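Peptidoglycan recognition protein 3 (Branchiostoma belcheri tsingtauense, PDB 4Z8I) probably recognises bacterial peptidoglycan and, as a zinc-dependent N-acetylmuramoyl-L-alanine amidase, cleaves its peptide stems from the glycan, with a chitin-binding domain fused to the enzyme. Local coordinates at residues A[150-154]-A[202-206]; A[167-172]-A[212-218]; A[142-146]-A[190-194]. The contacts are given in a common frame with arbitrary orientation. Residue numbers count along the deposited sequence, not the author numbering.

Contact 1. Residues A[150-154]-A[202-206]; sequences HALNV and HRDVG. With ZN (zinc ion), chain B.
Residues 150-154 form an irregular loop that meets 202-206, a short, weakly bonded helical turn that begins with a zinc ligand; CA atoms pair Ala151 with Gly206 at 6.9 Å and Asn153 with Val205 at 6.8 Å. His150 (chi1 p) sets its CA-to-CB bond sideways to the contact and hydrogen-bonds through ND1 to His93, another zinc ligand; its carbonyl O lies 3.4 Å from His202 NE2, at too poor an angle for a hydrogen bond. Ala151, extended at phi/psi -156/106, places CB 4.0 Å from His202 CD2 and 4.0 Å from Val205 CG1. The chain then turns, Val154 N bonding to Ala151 O at 2.9 Å. There Asn153 (chi1 m) extends ND2 to Val205 O, 3.1 Å at 162°, the one hydrogen bond between the segments. Val154 (chi1 p) sets CB 3.9 Å from Val205 CG2. His202, chi1 t, binds zinc through ND1 at 2.0 Å; a water at 1.9 Å, His93 and Cys210 complete the two-histidine, one-cysteine site of amidase-type recognition proteins. With a water in the fourth position, the chemistry is consistent with zinc-activated hydrolysis, beside a loop that meets the ligand-bearing turn through apolar packing and one side-chain-to-backbone hydrogen bond.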
ATOM      1  N   HIS A 150     -14.414  -3.888   6.883  1.00 44.99           N
ATOM      2  CA  HIS A 150     -13.250  -4.541   7.474  1.00 42.40           C
ATOM      3  C   HIS A 150     -13.072  -4.207   8.954  1.00 37.59           C
ATOM      4  O   HIS A 150     -12.438  -4.960   9.693  1.00 36.30           O
ATOM      5  CB  HIS A 150     -11.985  -4.162   6.698  1.00 43.89           C
ATOM      6  CG  HIS A 150     -11.724  -2.687   6.647  1.00 52.34           C
ATOM      7  ND1 HIS A 150     -11.038  -2.017   7.637  1.00 51.08           N
ATOM      8  CD2 HIS A 150     -12.058  -1.754   5.725  1.00 54.69           C
ATOM      9  CE1 HIS A 150     -10.959  -0.735   7.327  1.00 50.38           C
ATOM     10  NE2 HIS A 150     -11.571  -0.549   6.171  1.00 55.77           N
ATOM     11  N   ALA A 151     -13.627  -3.077   9.383  1.00 37.77           N
ATOM     12  CA  ALA A 151     -13.533  -2.655  10.778  1.00 22.96           C
ATOM     13  C   ALA A 151     -14.685  -1.726  11.144  1.00 44.28           C
ATOM     14  O   ALA A 151     -14.692  -0.551  10.765  1.00 38.74           O
ATOM     15  CB  ALA A 151     -12.201  -1.979  11.039  1.00 39.23           C
ATOM     16  N   LEU A 152     -15.638  -2.261  11.903  1.00 36.60           N
ATOM     17  CA  LEU A 152     -16.920  -1.607  12.170  1.00 31.46           C
ATOM     18  C   LEU A 152     -16.815  -0.172  12.688  1.00 39.44           C
ATOM     19  O   LEU A 152     -17.535   0.715  12.224  1.00 51.11           O
ATOM     20  CB  LEU A 152     -17.737  -2.448  13.156  1.00 49.79           C
ATOM     21  CG  LEU A 152     -19.258  -2.278  13.104  1.00 61.62           C
ATOM     22  CD1 LEU A 152     -19.862  -3.190  12.044  1.00 47.76           C
ATOM     23  CD2 LEU A 152     -19.898  -2.525  14.467  1.00 58.46           C
ATOM     24  N   ASN A 153     -15.925   0.053  13.647  1.00 37.74           N
ATOM     25  CA  ASN A 153     -15.780   1.372  14.258  1.00 36.77           C
ATOM     26  C   ASN A 153     -15.253   2.453  13.309  1.00 53.43           C
ATOM     27  O   ASN A 153     -15.351   3.643  13.612  1.00 62.17           O
ATOM     28  CB  ASN A 153     -14.868   1.293  15.490  1.00 44.88           C
ATOM     29  CG  ASN A 153     -15.556   0.674  16.696  1.00 61.71           C
ATOM     30  OD1 ASN A 153     -16.766   0.807  16.873  1.00 76.11           O
ATOM     31  ND2 ASN A 153     -14.780  -0.002  17.538  1.00 43.88           N
ATOM     32  N   VAL A 154     -14.708   2.046  12.164  1.00 44.47           N
ATOM     33  CA  VAL A 154     -13.896   2.956  11.360  1.00 37.30           C
ATOM     34  C   VAL A 154     -14.056   2.778   9.837  1.00 36.65           C
ATOM     35  O   VAL A 154     -13.351   3.414   9.046  1.00 35.26           O
ATOM     36  CB  VAL A 154     -12.402   2.848  11.789  1.00 48.67           C
ATOM     37  CG1 VAL A 154     -11.742   1.629  11.164  1.00 33.83           C
ATOM     38  CG2 VAL A 154     -11.642   4.111  11.448  1.00 76.02           C
ATOM     39  N   HIS A 202      -5.643  -3.549  12.892  1.00 33.30           N
ATOM     40  CA  HIS A 202      -7.044  -3.868  13.158  1.00 27.88           C
ATOM     41  C   HIS A 202      -7.311  -3.970  14.661  1.00 49.04           C
ATOM     42  O   HIS A 202      -8.350  -3.526  15.146  1.00 64.27           O
ATOM     43  CB  HIS A 202      -7.443  -5.165  12.452  1.00 35.04           C
ATOM     44  CG  HIS A 202      -8.910  -5.457  12.502  1.00 49.37           C
ATOM     45  ND1 HIS A 202      -9.442  -6.664  12.099  1.00 53.64           N
ATOM     46  CD2 HIS A 202      -9.961  -4.699  12.895  1.00 47.10           C
ATOM     47  CE1 HIS A 202     -10.754  -6.638  12.247  1.00 59.84           C
ATOM     48  NE2 HIS A 202     -11.094  -5.457  12.730  1.00 42.06           N
ATOM     49  N   ARG A 203      -6.358  -4.539  15.394  1.00 42.04           N
ATOM     50  CA  ARG A 203      -6.503  -4.717  16.837  1.00 32.32           C
ATOM     51  C   ARG A 203      -6.550  -3.384  17.575  1.00 39.44           C
ATOM     52  O   ARG A 203      -7.034  -3.311  18.706  1.00 57.89           O
ATOM     53  CB  ARG A 203      -5.361  -5.573  17.391  1.00 37.42           C
ATOM     54  CG  ARG A 203      -3.985  -4.944  17.222  1.00 53.00           C
ATOM     55  CD  ARG A 203      -2.902  -5.768  17.898  1.00 52.40           C
ATOM     56  NE  ARG A 203      -2.801  -7.114  17.342  1.00 43.57           N
ATOM     57  CZ  ARG A 203      -1.936  -8.030  17.764  1.00 44.45           C
ATOM     58  NH1 ARG A 203      -1.094  -7.746  18.748  1.00 43.95           N
ATOM     59  NH2 ARG A 203      -1.911  -9.230  17.204  1.00 33.96           N
ATOM     60  N   ASP A 204      -6.040  -2.336  16.937  1.00 47.60           N
ATOM     61  CA  ASP A 204      -6.020  -1.009  17.543  1.00 51.85           C
ATOM     62  C   ASP A 204      -7.418  -0.396  17.598  1.00 57.31           C
ATOM     63  O   ASP A 204      -7.695   0.473  18.426  1.00 61.80           O
ATOM     64  CB  ASP A 204      -5.081  -0.081  16.766  1.00 49.32           C
ATOM     65  CG  ASP A 204      -3.617  -0.403  16.992  1.00 43.25           C
ATOM     66  OD1 ASP A 204      -3.263  -0.842  18.106  1.00 41.66           O
ATOM     67  OD2 ASP A 204      -2.817  -0.206  16.054  1.00 50.79           O
ATOM     68  N   VAL A 205      -8.295  -0.867  16.718  1.00 65.19           N
ATOM     69  CA  VAL A 205      -9.604  -0.253  16.532  1.00 55.97           C
ATOM     70  C   VAL A 205     -10.742  -1.244  16.800  1.00 49.40           C
ATOM     71  O   VAL A 205     -11.915  -0.866  16.843  1.00 50.77           O
ATOM     72  CB  VAL A 205      -9.725   0.317  15.103  1.00 49.93           C
ATOM     73  CG1 VAL A 205      -9.964  -0.807  14.108  1.00 25.06           C
ATOM     74  CG2 VAL A 205     -10.823   1.363  15.021  1.00 57.55           C
ATOM     75  N   GLY A 206     -10.390  -2.512  16.991  1.00 54.44           N
ATOM     76  CA  GLY A 206     -11.376  -3.545  17.261  1.00 51.39           C
ATOM     77  C   GLY A 206     -10.867  -4.618  18.205  1.00 50.06           C
ATOM     78  O   GLY A 206      -9.811  -4.465  18.820  1.00 70.53           O
TER
HETATM   79 ZN    ZN B 301      -8.553  -7.422  10.529  0.95 44.88          ZN
HETATM   80  O   HOH W   1      -9.984  -8.450   9.684  1.00 39.06           O

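Contact 2. Residues A[167-172]-A[212-218]; sequences FTSQKP and GNLLYDD
Gly212 opens the second segment as N-cap of helix 213-218, its CA 4.0 Å from Thr168 CA; further on, the 167-172 loop, neither helix nor strand, brings Lys171 CA 5.5 Å from Leu215 CA. The phi/psi of Gly212, 87/147, suits a residue without a side chain, and a CB would fall 2.5 Å from Phe167 O. Asn213 (chi1 m) rests CB 3.5 Å from Thr168 O, while its OD1 is bonded to Arg203. Phe167 O accepts two weak hydrogen bonds, from Leu214 N (3.2 Å, 126°) and Leu215 N (3.5 Å, 169°). Leu214, chi1 m, points toward the loop, with CB 3.3 Å from Gln170 O and 3.6 Å from Lys171 CG. Leu215, chi1 t, is buried, its CA-to-CB bond sideways to the loop; its CB lies 3.7 Å from Phe167 CB and its CD1 3.9 Å from Pro172 CG. Asp218, chi1 t, takes Lys171 NZ at 3.1 Å from OD1 in a salt bridge, and Trp222 on OD2; Lys171 (m, t, p, t) starts sideways, but its end comes nearer. The Phe167 carbonyl thus bonds weakly to first-turn amides, where the loop leading to helix 174-190 packs on the C-terminal helix of the amidase fold.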
ATOM      1  N   PHE A 167       0.131 -13.793   9.972  1.00 27.07           N
ATOM      2  CA  PHE A 167       1.383 -13.180  10.395  1.00 27.86           C
ATOM      3  C   PHE A 167       1.466 -12.987  11.902  1.00 32.36           C
ATOM      4  O   PHE A 167       1.881 -11.937  12.392  1.00 44.73           O
ATOM      5  CB  PHE A 167       1.611 -11.879   9.624  1.00 31.65           C
ATOM      6  CG  PHE A 167       1.569 -12.065   8.136  1.00 41.46           C
ATOM      7  CD1 PHE A 167       2.575 -12.768   7.488  1.00 31.39           C
ATOM      8  CD2 PHE A 167       0.510 -11.576   7.390  1.00 34.91           C
ATOM      9  CE1 PHE A 167       2.534 -12.960   6.126  1.00 26.45           C
ATOM     10  CE2 PHE A 167       0.465 -11.766   6.026  1.00 32.21           C
ATOM     11  CZ  PHE A 167       1.480 -12.459   5.392  1.00 32.30           C
ATOM     12  N   THR A 168       1.072 -14.030  12.625  1.00 39.96           N
ATOM     13  CA  THR A 168       1.188 -14.064  14.072  1.00 52.08           C
ATOM     14  C   THR A 168       2.594 -14.507  14.456  1.00 47.28           C
ATOM     15  O   THR A 168       3.164 -14.023  15.433  1.00 63.67           O
ATOM     16  CB  THR A 168       0.156 -15.025  14.690  1.00 61.53           C
ATOM     17  OG1 THR A 168       0.337 -16.336  14.144  1.00 82.71           O
ATOM     18  CG2 THR A 168      -1.258 -14.554  14.385  1.00 41.76           C
ATOM     19  N   SER A 169       3.151 -15.427  13.672  1.00 45.51           N
ATOM     20  CA  SER A 169       4.503 -15.925  13.904  1.00 50.74           C
ATOM     21  C   SER A 169       5.384 -15.737  12.672  1.00 43.83           C
ATOM     22  O   SER A 169       6.554 -16.116  12.672  1.00 52.29           O
ATOM     23  CB  SER A 169       4.471 -17.402  14.299  1.00 35.16           C
ATOM     24  OG  SER A 169       3.703 -17.594  15.472  1.00 81.34           O
ATOM     25  N   GLN A 170       4.808 -15.155  11.624  1.00 66.78           N
ATOM     26  CA  GLN A 170       5.545 -14.844  10.404  1.00 60.57           C
ATOM     27  C   GLN A 170       5.438 -13.362  10.083  1.00 57.69           C
ATOM     28  O   GLN A 170       4.595 -12.658  10.637  1.00 64.18           O
ATOM     29  CB  GLN A 170       4.993 -15.640   9.219  1.00 70.31           C
ATOM     30  CG  GLN A 170       5.561 -17.038   9.058  1.00 77.09           C
ATOM     31  CD  GLN A 170       5.195 -17.658   7.721  1.00 84.53           C
ATOM     32  OE1 GLN A 170       4.357 -17.132   6.984  1.00 72.47           O
ATOM     33  NE2 GLN A 170       5.828 -18.780   7.397  1.00 91.57           N
ATOM     34  N   LYS A 171       6.294 -12.891   9.184  1.00 67.12           N
ATOM     35  CA  LYS A 171       6.144 -11.559   8.611  1.00 52.85           C
ATOM     36  C   LYS A 171       6.011 -11.716   7.105  1.00 40.48           C
ATOM     37  O   LYS A 171       6.593 -12.630   6.525  1.00 57.01           O
ATOM     38  CB  LYS A 171       7.341 -10.669   8.959  1.00 60.75           C
ATOM     39  CG  LYS A 171       7.503 -10.419  10.451  1.00 71.76           C
ATOM     40  CD  LYS A 171       8.731  -9.582  10.776  1.00 71.14           C
ATOM     41  CE  LYS A 171       8.581  -8.149  10.296  1.00 71.34           C
ATOM     42  NZ  LYS A 171       9.754  -7.310  10.684  1.00 75.83           N
ATOM     43  N   PRO A 172       5.226 -10.838   6.465  1.00 39.45           N
ATOM     44  CA  PRO A 172       5.086 -10.889   5.005  1.00 33.06           C
ATOM     45  C   PRO A 172       6.428 -10.653   4.320  1.00 36.59           C
ATOM     46  O   PRO A 172       7.376 -10.210   4.969  1.00 33.38           O
ATOM     47  CB  PRO A 172       4.137  -9.723   4.707  1.00 50.75           C
ATOM     48  CG  PRO A 172       3.397  -9.492   5.987  1.00 46.63           C
ATOM     49  CD  PRO A 172       4.381  -9.795   7.071  1.00 44.03           C
ATOM     50  N   GLY A 212      -2.181  -9.869  13.279  1.00 34.95           N
ATOM     51  CA  GLY A 212      -1.150 -10.803  13.696  1.00 27.68           C
ATOM     52  C   GLY A 212      -0.007 -10.097  14.403  1.00 47.29           C
ATOM     53  O   GLY A 212       0.327  -8.965  14.064  1.00 54.43           O
ATOM     54  N   ASN A 213       0.596 -10.773  15.378  1.00 45.08           N
ATOM     55  CA  ASN A 213       1.644 -10.180  16.211  1.00 40.54           C
ATOM     56  C   ASN A 213       2.825  -9.549  15.467  1.00 49.97           C
ATOM     57  O   ASN A 213       3.132  -8.378  15.675  1.00 56.70           O
ATOM     58  CB  ASN A 213       2.168 -11.202  17.227  1.00 41.91           C
ATOM     59  CG  ASN A 213       1.199 -11.444  18.370  1.00 46.43           C
ATOM     60  OD1 ASN A 213       0.401 -10.577  18.721  1.00 58.48           O
ATOM     61  ND2 ASN A 213       1.274 -12.628  18.963  1.00 47.95           N
ATOM     62  N   LEU A 214       3.490 -10.324  14.614  1.00 57.59           N
ATOM     63  CA  LEU A 214       4.716  -9.859  13.959  1.00 56.87           C
ATOM     64  C   LEU A 214       4.493  -8.732  12.946  1.00 60.44           C
ATOM     65  O   LEU A 214       5.270  -7.774  12.888  1.00 53.90           O
ATOM     66  CB  LEU A 214       5.466 -11.027  13.311  1.00 48.97           C
ATOM     67  CG  LEU A 214       6.035 -12.083  14.263  1.00 47.86           C
ATOM     68  CD1 LEU A 214       7.151 -12.867  13.597  1.00 34.56           C
ATOM     69  CD2 LEU A 214       6.534 -11.441  15.537  1.00 34.91           C
ATOM     70  N   LEU A 215       3.435  -8.847  12.151  1.00 56.11           N
ATOM     71  CA  LEU A 215       3.076  -7.785  11.220  1.00 46.16           C
ATOM     72  C   LEU A 215       2.707  -6.514  11.983  1.00 52.70           C
ATOM     73  O   LEU A 215       3.085  -5.405  11.588  1.00 59.84           O
ATOM     74  CB  LEU A 215       1.920  -8.226  10.322  1.00 27.20           C
ATOM     75  CG  LEU A 215       1.412  -7.170   9.341  1.00 25.23           C
ATOM     76  CD1 LEU A 215       2.557  -6.640   8.499  1.00 39.46           C
ATOM     77  CD2 LEU A 215       0.318  -7.740   8.456  1.00 31.18           C
ATOM     78  N   TYR A 216       1.975  -6.683  13.081  1.00 49.95           N
ATOM     79  CA  TYR A 216       1.600  -5.563  13.936  1.00 52.78           C
ATOM     80  C   TYR A 216       2.837  -4.905  14.534  1.00 52.48           C
ATOM     81  O   TYR A 216       2.867  -3.692  14.724  1.00 46.49           O
ATOM     82  CB  TYR A 216       0.656  -6.020  15.050  1.00 55.93           C
ATOM     83  CG  TYR A 216       0.198  -4.913  15.970  1.00 43.51           C
ATOM     84  CD1 TYR A 216      -0.753  -3.989  15.557  1.00 40.66           C
ATOM     85  CD2 TYR A 216       0.708  -4.798  17.255  1.00 32.87           C
ATOM     86  CE1 TYR A 216      -1.176  -2.979  16.394  1.00 36.96           C
ATOM     87  CE2 TYR A 216       0.291  -3.790  18.100  1.00 33.48           C
ATOM     88  CZ  TYR A 216      -0.652  -2.886  17.665  1.00 41.69           C
ATOM     89  OH  TYR A 216      -1.069  -1.883  18.506  1.00 49.32           O
ATOM     90  N   ASP A 217       3.852  -5.712  14.832  1.00 50.06           N
ATOM     91  CA  ASP A 217       5.120  -5.183  15.317  1.00 59.17           C
ATOM     92  C   ASP A 217       5.809  -4.382  14.217  1.00 60.51           C
ATOM     93  O   ASP A 217       6.366  -3.315  14.475  1.00 59.56           O
ATOM     94  CB  ASP A 217       6.042  -6.306  15.803  1.00 76.81           C
ATOM     95  CG  ASP A 217       5.668  -6.819  17.183  1.00 97.21           C
ATOM     96  OD1 ASP A 217       4.944  -6.109  17.914  1.00107.95           O
ATOM     97  OD2 ASP A 217       6.111  -7.932  17.541  1.00 93.29           O
ATOM     98  N   ASP A 218       5.764  -4.896  12.990  1.00 45.64           N
ATOM     99  CA  ASP A 218       6.421  -4.221  11.873  1.00 32.21           C
ATOM    100  C   ASP A 218       5.779  -2.869  11.555  1.00 39.16           C
ATOM    101  O   ASP A 218       6.483  -1.892  11.303  1.00 57.96           O
ATOM    102  CB  ASP A 218       6.447  -5.114  10.629  1.00 28.88           C
ATOM    103  CG  ASP A 218       7.270  -4.520   9.496  1.00 59.35           C
ATOM    104  OD1 ASP A 218       8.511  -4.666   9.514  1.00 58.64           O
ATOM    105  OD2 ASP A 218       6.677  -3.913   8.580  1.00 54.85           O
TER

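Contact 3. Residues A[142-146]-A[190-194]; sequences RGWDR and LGKIR
This is a surface contact of an aromatic side chain and a salt bridge, joining the loop that follows strand 138-140 to the turn between helix 174-190 and strand 193-194. The nearest CA atoms, Trp144 and Lys192, are 6.4 Å apart, and 227 Å² is buried in all. Gly143, at phi/psi 82/-165, precedes Trp144, whose side chain (chi1 m, chi2 110°) points toward the second segment. Ile193 CD1 meets the edge of the indole, 3.9 Å from Trp144 CZ3, whereas Leu190 CD1 only grazes it, 4.5 Å from Trp144 NE1. The helix ends in a Schellman motif: Gly191, the C-prime residue with phi 90°, bonds through N to Val188 O, and Lys192 N bonds to Gly187 O. The reversal brings Lys192 round to face the loop, CA-to-CB directed toward it. With both chi1 and chi2 m and the rest trans, its chain passes the tryptophan, CD lying 3.6 Å from Trp144 CB, to put NZ 2.7 Å from Asp145 OD1 in the salt bridge. Asp145 reaches it with chi1 m, although its CA-to-CB bond runs sideways. Trp144 also meets Phe130 of strand 130-132 and Leu183 of helix 174-190.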
ATOM      1  N   ARG A 142     -12.625  -3.039  -2.789  1.00 22.42           N
ATOM      2  CA  ARG A 142     -13.643  -2.009  -2.976  1.00 35.24           C
ATOM      3  C   ARG A 142     -13.030  -0.702  -3.468  1.00 39.70           C
ATOM      4  O   ARG A 142     -13.745   0.220  -3.858  1.00 55.70           O
ATOM      5  CB  ARG A 142     -14.440  -1.790  -1.687  1.00 26.85           C
ATOM      6  CG  ARG A 142     -15.137  -3.046  -1.201  1.00 36.49           C
ATOM      7  CD  ARG A 142     -16.074  -2.795  -0.034  1.00 31.87           C
ATOM      8  NE  ARG A 142     -16.763  -4.029   0.345  1.00 26.90           N
ATOM      9  CZ  ARG A 142     -17.773  -4.095   1.205  1.00 39.19           C
ATOM     10  NH1 ARG A 142     -18.226  -2.993   1.787  1.00 38.68           N
ATOM     11  NH2 ARG A 142     -18.331  -5.265   1.481  1.00 36.42           N
ATOM     12  N   GLY A 143     -11.702  -0.627  -3.447  1.00 37.14           N
ATOM     13  CA  GLY A 143     -10.993   0.511  -4.006  1.00 31.17           C
ATOM     14  C   GLY A 143     -10.899   1.732  -3.111  1.00 32.07           C
ATOM     15  O   GLY A 143     -11.149   1.661  -1.908  1.00 47.86           O
ATOM     16  N   TRP A 144     -10.537   2.860  -3.715  1.00 30.93           N
ATOM     17  CA  TRP A 144     -10.342   4.109  -2.990  1.00 38.27           C
ATOM     18  C   TRP A 144     -11.659   4.723  -2.551  1.00 46.23           C
ATOM     19  O   TRP A 144     -11.755   5.307  -1.470  1.00 49.78           O
ATOM     20  CB  TRP A 144      -9.629   5.130  -3.883  1.00 31.32           C
ATOM     21  CG  TRP A 144      -8.303   4.690  -4.402  1.00 35.85           C
ATOM     22  CD1 TRP A 144      -7.989   4.371  -5.692  1.00 29.95           C
ATOM     23  CD2 TRP A 144      -7.101   4.530  -3.644  1.00 34.73           C
ATOM     24  NE1 TRP A 144      -6.664   4.017  -5.782  1.00 30.70           N
ATOM     25  CE2 TRP A 144      -6.097   4.107  -4.537  1.00 25.34           C
ATOM     26  CE3 TRP A 144      -6.777   4.699  -2.296  1.00 35.78           C
ATOM     27  CZ2 TRP A 144      -4.791   3.851  -4.123  1.00 34.84           C
ATOM     28  CZ3 TRP A 144      -5.482   4.443  -1.886  1.00 31.29           C
ATOM     29  CH2 TRP A 144      -4.505   4.024  -2.794  1.00 35.55           C
ATOM     30  N   ASP A 145     -12.670   4.591  -3.402  1.00 31.45           N
ATOM     31  CA  ASP A 145     -13.855   5.435  -3.317  1.00 28.43           C
ATOM     32  C   ASP A 145     -15.048   4.811  -2.599  1.00 33.95           C
ATOM     33  O   ASP A 145     -16.016   5.506  -2.295  1.00 47.71           O
ATOM     34  CB  ASP A 145     -14.260   5.885  -4.724  1.00 28.92           C
ATOM     35  CG  ASP A 145     -13.129   6.578  -5.459  1.00 55.65           C
ATOM     36  OD1 ASP A 145     -12.248   7.152  -4.786  1.00 62.30           O
ATOM     37  OD2 ASP A 145     -13.116   6.547  -6.708  1.00 74.11           O
ATOM     38  N   ARG A 146     -14.981   3.514  -2.322  1.00 28.25           N
ATOM     39  CA  ARG A 146     -16.119   2.815  -1.724  1.00 21.56           C
ATOM     40  C   ARG A 146     -15.879   2.422  -0.270  1.00 41.03           C
ATOM     41  O   ARG A 146     -14.774   2.022   0.103  1.00 38.92           O
ATOM     42  CB  ARG A 146     -16.499   1.594  -2.569  1.00 21.41           C
ATOM     43  CG  ARG A 146     -17.323   1.952  -3.799  1.00 24.54           C
ATOM     44  CD  ARG A 146     -17.225   0.912  -4.910  1.00 34.24           C
ATOM     45  NE  ARG A 146     -18.039   1.298  -6.064  1.00 50.50           N
ATOM     46  CZ  ARG A 146     -17.626   2.110  -7.035  1.00 50.59           C
ATOM     47  NH1 ARG A 146     -16.404   2.624  -7.000  1.00 37.25           N
ATOM     48  NH2 ARG A 146     -18.435   2.415  -8.041  1.00 44.00           N
ATOM     49  N   LEU A 190      -2.610  11.079  -4.513  1.00 40.19           N
ATOM     50  CA  LEU A 190      -3.846  11.323  -5.257  1.00 30.54           C
ATOM     51  C   LEU A 190      -4.856  12.174  -4.481  1.00 44.97           C
ATOM     52  O   LEU A 190      -5.754  12.779  -5.071  1.00 30.29           O
ATOM     53  CB  LEU A 190      -4.503   9.999  -5.653  1.00 40.90           C
ATOM     54  CG  LEU A 190      -3.741   9.111  -6.636  1.00 41.93           C
ATOM     55  CD1 LEU A 190      -4.446   7.777  -6.829  1.00 32.73           C
ATOM     56  CD2 LEU A 190      -3.566   9.819  -7.966  1.00 22.91           C
ATOM     57  N   GLY A 191      -4.717  12.211  -3.159  1.00 40.78           N
ATOM     58  CA  GLY A 191      -5.679  12.910  -2.327  1.00 32.39           C
ATOM     59  C   GLY A 191      -6.816  12.001  -1.889  1.00 39.60           C
ATOM     60  O   GLY A 191      -7.885  12.474  -1.501  1.00 48.14           O
ATOM     61  N   LYS A 192      -6.584  10.693  -1.962  1.00 30.79           N
ATOM     62  CA  LYS A 192      -7.545   9.709  -1.480  1.00 43.00           C
ATOM     63  C   LYS A 192      -7.352   9.523   0.019  1.00 38.92           C
ATOM     64  O   LYS A 192      -8.298   9.234   0.756  1.00 25.48           O
ATOM     65  CB  LYS A 192      -7.342   8.369  -2.189  1.00 32.08           C
ATOM     66  CG  LYS A 192      -7.455   8.430  -3.699  1.00 35.20           C
ATOM     67  CD  LYS A 192      -8.885   8.693  -4.146  1.00 38.38           C
ATOM     68  CE  LYS A 192      -8.990   8.668  -5.668  1.00 28.48           C
ATOM     69  NZ  LYS A 192     -10.407   8.681  -6.125  1.00 44.90           N
ATOM     70  N   ILE A 193      -6.109   9.688   0.453  1.00 27.36           N
ATOM     71  CA  ILE A 193      -5.744   9.598   1.858  1.00 31.15           C
ATOM     72  C   ILE A 193      -5.068  10.905   2.255  1.00 32.77           C
ATOM     73  O   ILE A 193      -4.193  11.394   1.536  1.00 44.62           O
ATOM     74  CB  ILE A 193      -4.751   8.445   2.097  1.00 21.23           C
ATOM     75  CG1 ILE A 193      -5.234   7.167   1.414  1.00 20.70           C
ATOM     76  CG2 ILE A 193      -4.539   8.212   3.579  1.00 30.74           C
ATOM     77  CD1 ILE A 193      -4.252   6.025   1.505  1.00 22.74           C
ATOM     78  N   ARG A 194      -5.476  11.474   3.386  1.00 35.74           N
ATOM     79  CA  ARG A 194      -4.848  12.689   3.901  1.00 34.51           C
ATOM     80  C   ARG A 194      -3.361  12.468   4.139  1.00 41.11           C
ATOM     81  O   ARG A 194      -2.930  11.350   4.421  1.00 50.33           O
ATOM     82  CB  ARG A 194      -5.507  13.121   5.212  1.00 56.75           C
ATOM     83  CG  ARG A 194      -6.937  13.601   5.059  1.00 60.63           C
ATOM     84  CD  ARG A 194      -7.492  14.124   6.373  1.00 61.11           C
ATOM     85  NE  ARG A 194      -8.734  14.866   6.179  1.00 78.47           N
ATOM     86  CZ  ARG A 194      -8.789  16.167   5.914  1.00 81.79           C
ATOM     87  NH1 ARG A 194      -9.960  16.767   5.749  1.00 79.19           N
ATOM     88  NH2 ARG A 194      -7.668  16.869   5.813  1.00 89.41           N
TER

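How the contacts relate
Contacts 1 and 2 are partly buried, whereas contact 3 is a surface contact. Contacts 1 and 2 touch, although their centres are 17 Å apart: Asp204 OD1 lies 2.5 Å from Tyr216 OH and Arg203 NH2 3.1 Å from Asn213 OD1, both probable hydrogen bonds between successive helices 202-205 and 213-218. Contact 3 stands apart, about 16 Å from contact 2 at the nearest atoms and across the chain's centre; with contact 1 it shares the loop between strands 138-140 and 158-163. Helix 174-190 starts just after the first segment of contact 2 and ends in the second of contact 3. Metal coordination marks contact 1; the other two each pair a lysine with an aspartate, contact 2 adding weak backbone bonds and contact 3 indole packing.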